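CSE3 (Thermus thermophilus, PDB 2Y8W) processes CRISPR transcripts into crRNA as an endoribonuclease of the Cas6/Cse3/CasE family and retains the RNA after cleavage. Local coordinates at residues Arg47-Leu52 with Pro202-Gly207; Gln66-Pro71 with Leu196-Gly201. All coordinates share one frame; numbering follows the deposited sequence.

Contact 1 of 2, residues Arg47-Leu52 with Pro202-Gly207. With nucleotides of chain B.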
loop_
_atom_site.group_PDB
_atom_site.type_symbol
_atom_site.label_atom_id
_atom_site.label_comp_id
_atom_site.label_asym_id
_atom_site.label_seq_id
_atom_site.Cartn_x
_atom_site.Cartn_y
_atom_site.Cartn_z
ATOM N N ARG A 47 -11.596 3.303 1.897
ATOM C CA ARG A 47 -10.386 3.368 1.095
ATOM C C ARG A 47 -9.541 2.169 1.506
ATOM O O ARG A 47 -8.801 2.234 2.496
ATOM C CB ARG A 47 -9.627 4.662 1.364
ATOM C CG ARG A 47 -8.152 4.652 0.928
ATOM C CD ARG A 47 -7.968 4.729 -0.586
ATOM N NE ARG A 47 -8.048 3.419 -1.246
ATOM C CZ ARG A 47 -8.066 3.266 -2.569
ATOM N NH1 ARG A 47 -8.035 4.345 -3.350
ATOM N NH2 ARG A 47 -8.132 2.049 -3.108
ATOM N N LEU A 48 -9.692 1.059 0.787
ATOM C CA LEU A 48 -8.920 -0.137 1.113
ATOM C C LEU A 48 -7.509 0.062 0.610
ATOM O O LEU A 48 -7.298 0.571 -0.494
ATOM C CB LEU A 48 -9.531 -1.395 0.487
ATOM C CG LEU A 48 -8.965 -2.724 1.021
ATOM C CD1 LEU A 48 -10.027 -3.815 1.014
ATOM C CD2 LEU A 48 -7.766 -3.158 0.210
ATOM N N LEU A 49 -6.538 -0.317 1.434
ATOM C CA LEU A 49 -5.149 -0.284 1.022
ATOM C C LEU A 49 -4.553 -1.604 1.442
ATOM O O LEU A 49 -4.988 -2.183 2.424
ATOM C CB LEU A 49 -4.415 0.841 1.751
ATOM C CG LEU A 49 -4.909 2.264 1.503
ATOM C CD1 LEU A 49 -4.186 3.221 2.448
ATOM C CD2 LEU A 49 -4.671 2.633 0.045
ATOM N N TRP A 50 -3.551 -2.081 0.718
ATOM C CA TRP A 50 -2.910 -3.325 1.114
ATOM C C TRP A 50 -1.458 -3.336 0.670
ATOM O O TRP A 50 -1.053 -2.566 -0.208
ATOM C CB TRP A 50 -3.658 -4.547 0.553
ATOM C CG TRP A 50 -3.850 -4.524 -0.929
ATOM C CD1 TRP A 50 -4.824 -3.858 -1.632
ATOM C CD2 TRP A 50 -3.071 -5.219 -1.887
ATOM N NE1 TRP A 50 -4.682 -4.096 -2.975
ATOM C CE2 TRP A 50 -3.607 -4.927 -3.159
ATOM C CE3 TRP A 50 -1.953 -6.054 -1.800
ATOM C CZ2 TRP A 50 -3.075 -5.445 -4.329
ATOM C CZ3 TRP A 50 -1.419 -6.566 -2.961
ATOM C CH2 TRP A 50 -1.978 -6.260 -4.213
ATOM N N ARG A 51 -0.677 -4.208 1.286
ATOM C CA ARG A 51 0.683 -4.442 0.813
ATOM C C ARG A 51 0.997 -5.926 0.906
ATOM O O ARG A 51 0.734 -6.566 1.933
ATOM C CB ARG A 51 1.703 -3.644 1.631
ATOM C CG ARG A 51 3.169 -3.913 1.226
ATOM C CD ARG A 51 4.167 -3.099 2.059
ATOM N NE ARG A 51 4.068 -3.416 3.481
ATOM C CZ ARG A 51 3.537 -2.607 4.393
ATOM N NH1 ARG A 51 3.080 -1.413 4.033
ATOM N NH2 ARG A 51 3.465 -2.994 5.664
ATOM N N LEU A 52 1.538 -6.474 -0.171
ATOM C CA LEU A 52 2.127 -7.800 -0.099
ATOM C C LEU A 52 3.492 -7.634 0.559
ATOM O O LEU A 52 4.374 -6.973 0.012
ATOM C CB LEU A 52 2.268 -8.391 -1.496
ATOM C CG LEU A 52 3.099 -9.675 -1.553
ATOM C CD1 LEU A 52 2.445 -10.797 -0.740
ATOM C CD2 LEU A 52 3.324 -10.090 -2.997
ATOM N N PRO A 202 0.106 7.072 -6.501
ATOM C CA PRO A 202 -0.845 6.333 -7.340
ATOM C C PRO A 202 -0.835 4.836 -7.072
ATOM O O PRO A 202 0.013 4.308 -6.341
ATOM C CB PRO A 202 -0.337 6.582 -8.770
ATOM C CG PRO A 202 0.608 7.750 -8.659
ATOM C CD PRO A 202 1.182 7.703 -7.286
ATOM N N GLY A 203 -1.776 4.157 -7.708
ATOM C CA GLY A 203 -1.795 2.710 -7.711
ATOM C C GLY A 203 -2.311 2.118 -6.416
ATOM O O GLY A 203 -1.971 0.992 -6.061
ATOM N N LYS A 204 -3.160 2.861 -5.719
ATOM C CA LYS A 204 -3.677 2.382 -4.432
ATOM C C LYS A 204 -4.522 1.118 -4.584
ATOM O O LYS A 204 -4.571 0.286 -3.681
ATOM C CB LYS A 204 -4.437 3.490 -3.688
ATOM C CG LYS A 204 -3.579 4.728 -3.367
ATOM C CD LYS A 204 -4.310 5.716 -2.440
ATOM C CE LYS A 204 -3.530 7.019 -2.288
ATOM N NZ LYS A 204 -3.411 7.753 -3.591
ATOM N N ALA A 205 -5.174 0.960 -5.730
ATOM C CA ALA A 205 -5.978 -0.237 -5.971
ATOM C C ALA A 205 -5.106 -1.435 -6.350
ATOM O O ALA A 205 -5.603 -2.534 -6.567
ATOM C CB ALA A 205 -7.011 0.028 -7.046
ATOM N N LEU A 206 -3.800 -1.217 -6.425
ATOM C CA LEU A 206 -2.881 -2.249 -6.886
ATOM C C LEU A 206 -1.849 -2.640 -5.833
ATOM O O LEU A 206 -0.801 -3.210 -6.160
ATOM C CB LEU A 206 -2.148 -1.746 -8.124
ATOM C CG LEU A 206 -3.089 -1.311 -9.239
ATOM C CD1 LEU A 206 -2.294 -0.644 -10.353
ATOM C CD2 LEU A 206 -3.872 -2.517 -9.753
ATOM N N GLY A 207 -2.139 -2.335 -4.574
ATOM C CA GLY A 207 -1.265 -2.737 -3.484
ATOM C C GLY A 207 -0.088 -1.798 -3.307
ATOM O O GLY A 207 0.954 -2.189 -2.789
ATOM P P G B 16 -7.115 7.717 -4.464
ATOM O OP1 G B 16 -7.614 7.135 -3.190
ATOM O OP2 G B 16 -5.693 7.518 -4.837
ATOM O "O5'" G B 16 -8.034 7.262 -5.668
ATOM C "C5'" G B 16 -9.438 7.373 -5.591
ATOM C "C4'" G B 16 -10.081 6.965 -6.882
ATOM O "O4'" G B 16 -9.567 7.779 -7.967
ATOM C "C3'" G B 16 -9.802 5.549 -7.362
ATOM O "O3'" G B 16 -10.527 4.567 -6.646
ATOM C "C2'" G B 16 -10.197 5.657 -8.824
ATOM O "O2'" G B 16 -11.611 5.721 -8.947
ATOM C "C1'" G B 16 -9.627 7.037 -9.170
ATOM N N9 G B 16 -8.271 6.934 -9.732
ATOM C C8 G B 16 -7.055 7.213 -9.137
ATOM N N7 G B 16 -6.047 6.978 -9.939
ATOM C C5 G B 16 -6.641 6.530 -11.125
ATOM C C6 G B 16 -6.077 6.113 -12.355
ATOM O O6 G B 16 -4.887 6.062 -12.679
ATOM N N1 G B 16 -7.058 5.728 -13.264
ATOM C C2 G B 16 -8.418 5.734 -13.026
ATOM N N2 G B 16 -9.224 5.321 -14.016
ATOM N N3 G B 16 -8.957 6.118 -11.887
ATOM C C4 G B 16 -8.012 6.492 -10.994
ATOM P P DG B 17 -9.889 3.114 -6.368
ATOM O OP1 DG B 17 -10.842 2.362 -5.524
ATOM O OP2 DG B 17 -8.497 3.298 -5.889
ATOM O "O5'" DG B 17 -9.765 2.471 -7.813
ATOM C "C5'" DG B 17 -10.888 2.168 -8.601
ATOM C "C4'" DG B 17 -10.470 1.741 -9.989
ATOM O "O4'" DG B 17 -9.580 2.747 -10.576
ATOM C "C3'" DG B 17 -9.667 0.460 -10.168
ATOM O "O3'" DG B 17 -10.346 -0.775 -10.139
ATOM C "C2'" DG B 17 -9.064 0.651 -11.538
ATOM C "C1'" DG B 17 -8.792 2.132 -11.577
ATOM N N9 DG B 17 -7.352 2.445 -11.575
ATOM C C8 DG B 17 -6.484 2.813 -10.575
ATOM N N7 DG B 17 -5.264 2.977 -11.045
ATOM C C5 DG B 17 -5.354 2.682 -12.408
ATOM C C6 DG B 17 -4.391 2.667 -13.453
ATOM O O6 DG B 17 -3.192 2.934 -13.377
ATOM N N1 DG B 17 -4.933 2.305 -14.692
ATOM C C2 DG B 17 -6.245 1.991 -14.915
ATOM N N2 DG B 17 -6.590 1.664 -16.178
ATOM N N3 DG B 17 -7.154 1.995 -13.948
ATOM C C4 DG B 17 -6.642 2.346 -12.740
ATOM P P G B 15 -2.662 11.394 -4.481
ATOM O OP1 G B 15 -2.545 10.865 -3.105
ATOM O OP2 G B 15 -1.720 10.916 -5.505
ATOM O "O5'" G B 15 -4.156 11.221 -4.992
ATOM C "C5'" G B 15 -5.240 11.682 -4.204
ATOM C "C4'" G B 15 -6.548 11.553 -4.933
ATOM O "O4'" G B 15 -6.518 12.339 -6.158
ATOM C "C3'" G B 15 -6.912 10.164 -5.421
ATOM O "O3'" G B 15 -7.377 9.306 -4.388
ATOM C "C2'" G B 15 -7.960 10.491 -6.473
ATOM O "O2'" G B 15 -9.152 10.933 -5.860
ATOM C "C1'" G B 15 -7.297 11.691 -7.149
ATOM N N9 G B 15 -6.407 11.245 -8.233
ATOM C C8 G B 15 -5.034 11.157 -8.275
ATOM N N7 G B 15 -4.597 10.651 -9.405
ATOM C C5 G B 15 -5.756 10.379 -10.132
ATOM C C6 G B 15 -5.933 9.817 -11.421
ATOM O O6 G B 15 -5.063 9.440 -12.209
ATOM N N1 G B 15 -7.280 9.711 -11.766
ATOM C C2 G B 15 -8.333 10.094 -10.967
ATOM N N2 G B 15 -9.571 9.918 -11.469
ATOM N N3 G B 15 -8.176 10.624 -9.766
ATOM C C4 G B 15 -6.875 10.722 -9.415
HETATM O O HOH W 1 -6.540 -0.957 -2.398
HETATM O O HOH W 2 0.832 -0.718 -0.472
HETATM O O HOH W 3 -2.948 -0.379 -1.639
HETATM O O HOH W 4 2.028 -4.763 -2.359
#
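Trp50 and Gly207 bring the two backbones closest, their CA atoms 4.9 Å apart, where edge strand 49-52 passes the loop 202-207; no direct backbone hydrogen bond joins them. Water fills that role: one molecule donates to both Leu48 O and Lys204 O, another links Trp50 N to Lys204 O, and a third links Leu52 N to Gly207 O. The loop belongs to the glycine-rich segment characteristic of Cas6-type RAMP proteins. The Trp50 indole lies flat against it in a CH-pi contact: Gly207 CA sits over one ring face, 3.3 Å from the centroid of the six-membered ring. With CG between the backbone N and the carbonyl carbon (chi1 55°), the indole reaches the loop with one face while Pro26, Met29 and Leu33 of helix 26-34 also touch it. Ala205 O, buried without a polar partner, lies at the ring edge. Just before the strand, Lys204 CB rests over one face of the Arg47 guanidinium, toward its rim and 3.7 Å from NH1, and the two side chains cross at about a right angle. Leu49 CD2 packs alongside the lysine chain. Bends at chi2 and chi3 fold Arg47 back, and its NE and NH2 both donate to Leu48 O. At its edge, near the plane, the same guanidinium meets the nucleic acid: NH1 donates to OP1 of G16 and OP2 of DG17 of chain B, each at 2.8 Å, and NH2 adds a bond to that DG17 oxygen. Lys204 NZ reaches OP2 of G16 of chain B at 2.6 Å and OP1 of G15 of chain B at 3.3 Å. Two cations, one from each segment, thus grip three successive phosphates, which probably balance their charges, while the indole seats the loop on the sheet edge.

Contact 2 of 2, residues Gln66-Pro71 with Leu196-Gly201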
loop_
_atom_site.group_PDB
_atom_site.type_symbol
_atom_site.label_atom_id
_atom_site.label_comp_id
_atom_site.label_asym_id
_atom_site.label_seq_id
_atom_site.Cartn_x
_atom_site.Cartn_y
_atom_site.Cartn_z
ATOM N N GLN A 66 -5.352 -2.734 5.142
ATOM C CA GLN A 66 -5.909 -1.677 5.960
ATOM C C GLN A 66 -7.237 -1.222 5.386
ATOM O O GLN A 66 -7.343 -0.977 4.185
ATOM C CB GLN A 66 -4.976 -0.475 5.999
ATOM C CG GLN A 66 -5.470 0.618 6.918
ATOM C CD GLN A 66 -4.476 1.756 7.044
ATOM O OE1 GLN A 66 -3.544 1.693 7.843
ATOM N NE2 GLN A 66 -4.669 2.798 6.247
ATOM N N THR A 67 -8.234 -1.085 6.251
ATOM C CA THR A 67 -9.535 -0.579 5.836
ATOM C C THR A 67 -10.035 0.475 6.826
ATOM O O THR A 67 -9.654 0.475 7.999
ATOM C CB THR A 67 -10.564 -1.730 5.699
ATOM O OG1 THR A 67 -10.626 -2.468 6.928
ATOM C CG2 THR A 67 -10.154 -2.676 4.578
ATOM N N LEU A 68 -10.875 1.385 6.344
ATOM C CA LEU A 68 -11.429 2.431 7.194
ATOM C C LEU A 68 -12.604 1.873 7.965
ATOM O O LEU A 68 -12.927 2.344 9.055
ATOM C CB LEU A 68 -11.870 3.623 6.355
ATOM C CG LEU A 68 -10.737 4.260 5.542
ATOM C CD1 LEU A 68 -11.201 5.561 4.901
ATOM C CD2 LEU A 68 -9.511 4.488 6.417
ATOM N N THR A 69 -13.240 0.860 7.391
ATOM C CA THR A 69 -14.384 0.239 8.045
ATOM C C THR A 69 -14.053 -1.205 8.388
ATOM O O THR A 69 -13.069 -1.762 7.893
ATOM C CB THR A 69 -15.648 0.306 7.175
ATOM O OG1 THR A 69 -15.519 -0.572 6.047
ATOM C CG2 THR A 69 -15.881 1.735 6.697
ATOM N N GLU A 70 -14.879 -1.808 9.229
ATOM C CA GLU A 70 -14.639 -3.168 9.676
ATOM C C GLU A 70 -14.880 -4.169 8.556
ATOM O O GLU A 70 -15.981 -4.255 8.031
ATOM C CB GLU A 70 -15.546 -3.506 10.863
ATOM C CG GLU A 70 -15.260 -4.883 11.430
ATOM C CD GLU A 70 -16.017 -5.158 12.704
ATOM O OE1 GLU A 70 -16.924 -4.368 13.054
ATOM O OE2 GLU A 70 -15.694 -6.170 13.354
ATOM N N PRO A 71 -13.847 -4.943 8.210
ATOM C CA PRO A 71 -13.892 -5.895 7.095
ATOM C C PRO A 71 -14.518 -7.219 7.473
ATOM O O PRO A 71 -14.417 -7.657 8.619
ATOM C CB PRO A 71 -12.411 -6.117 6.781
ATOM C CG PRO A 71 -11.746 -5.971 8.111
ATOM C CD PRO A 71 -12.492 -4.833 8.780
ATOM N N LEU A 196 -1.796 8.183 6.613
ATOM C CA LEU A 196 -1.916 6.758 6.889
ATOM C C LEU A 196 -3.226 6.209 6.319
ATOM O O LEU A 196 -3.243 5.151 5.674
ATOM C CB LEU A 196 -1.877 6.497 8.392
ATOM C CG LEU A 196 -0.620 6.944 9.124
ATOM C CD1 LEU A 196 -0.701 6.509 10.591
ATOM C CD2 LEU A 196 0.599 6.337 8.442
ATOM N N ARG A 197 -4.321 6.922 6.571
ATOM C CA ARG A 197 -5.654 6.459 6.174
ATOM C C ARG A 197 -5.907 6.500 4.667
ATOM O O ARG A 197 -6.616 5.650 4.136
ATOM C CB ARG A 197 -6.743 7.271 6.888
ATOM C CG ARG A 197 -6.916 6.892 8.358
ATOM C CD ARG A 197 -7.869 7.837 9.081
ATOM N NE ARG A 197 -9.128 8.041 8.360
ATOM C CZ ARG A 197 -10.248 7.347 8.559
ATOM N NH1 ARG A 197 -10.302 6.379 9.464
ATOM N NH2 ARG A 197 -11.327 7.630 7.846
ATOM N N ARG A 198 -5.332 7.482 3.985
ATOM C CA ARG A 198 -5.649 7.702 2.577
ATOM C C ARG A 198 -4.632 7.079 1.635
ATOM O O ARG A 198 -4.951 6.821 0.464
ATOM C CB ARG A 198 -5.759 9.200 2.272
ATOM C CG ARG A 198 -6.717 9.970 3.181
ATOM C CD ARG A 198 -8.153 9.466 3.104
ATOM N NE ARG A 198 -9.054 10.316 3.884
ATOM C CZ ARG A 198 -9.695 9.932 4.985
ATOM N NH1 ARG A 198 -9.556 8.698 5.444
ATOM N NH2 ARG A 198 -10.486 10.784 5.623
ATOM N N GLY A 199 -3.412 6.860 2.134
ATOM C CA GLY A 199 -2.341 6.292 1.335
ATOM C C GLY A 199 -1.500 7.330 0.610
ATOM O O GLY A 199 -1.849 8.510 0.570
ATOM N N VAL A 200 -0.406 6.874 0.002
ATOM C CA VAL A 200 0.583 7.758 -0.594
ATOM C C VAL A 200 0.871 7.394 -2.058
ATOM O O VAL A 200 1.463 6.361 -2.326
ATOM C CB VAL A 200 1.907 7.703 0.202
ATOM C CG1 VAL A 200 2.941 8.602 -0.448
ATOM C CG2 VAL A 200 1.686 8.121 1.651
ATOM N N GLY A 201 0.436 8.236 -2.993
ATOM C CA GLY A 201 0.787 8.077 -4.395
ATOM C C GLY A 201 -0.159 7.203 -5.202
ATOM O O GLY A 201 -1.123 6.649 -4.672
HETATM O O HOH W 5 -7.067 2.918 4.523
HETATM O O HOH W 6 -12.468 4.553 10.085
#
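A trans chi1 (-176°) and an extended chain carry the Gln66 amide from the end of strand 62-67 to Leu196 at the C-terminus of helix 189-198. Strand 62-67 is an inner strand of the four-stranded antiparallel sheet of the N-terminal ferredoxin-like domain, and Gly199, with positive phi, ends the helix; the contact thus ties the last turn of a helix late in the chain to the N-terminal sheet. Gln66 NE2 donates to Leu196 O at 2.8 Å (N-H...O angle 156°), in the plane of its amide but from above the plane of the carbonyl. The same nitrogen gives a second bond to a water that in turn donates to Arg197 O. Two backbone carbonyls of the last helical turn are thereby tied to one amide, directly and through water.

Beyond the strand end, Leu68 packs on the arginines. Its CD2 stands over the centre of the Arg197 guanidinium face, 3.6 Å from CZ, while CD1 touches Arg198 NH1 at 3.6 Å. A bend at chi3 (49°) turns the Arg197 group toward the leucine, and its NH1 bonds to Ala4 O. At the edge of the Arg197 guanidinium, a water in plane accepts from NH1 and donates to Leu68 O.

How the contacts relate
Contact 1 is buried near the centre of the chain, whereas contact 2, 9 Å away between centres, is partly buried and ends in exposed Arg198. Each takes one of two neighbouring strands of the same sheet: Leu49 O and Gln66 N, 2.8 Å apart, probably hydrogen-bond between 49-52 and 62-67. Their partners are also continuous, since 196-201 runs straight into 202-207, and Lys204 CE packs on Arg198 O at 3.1 Å while its NZ bonds to Gly201 O. The chemistry differs with place: contact 1 combines an aromatic face, bridging water and phosphate-binding cations, whereas contact 2 ties the helix end by a hydrogen bond from a side-chain amide, with a leucine over a guanidinium face.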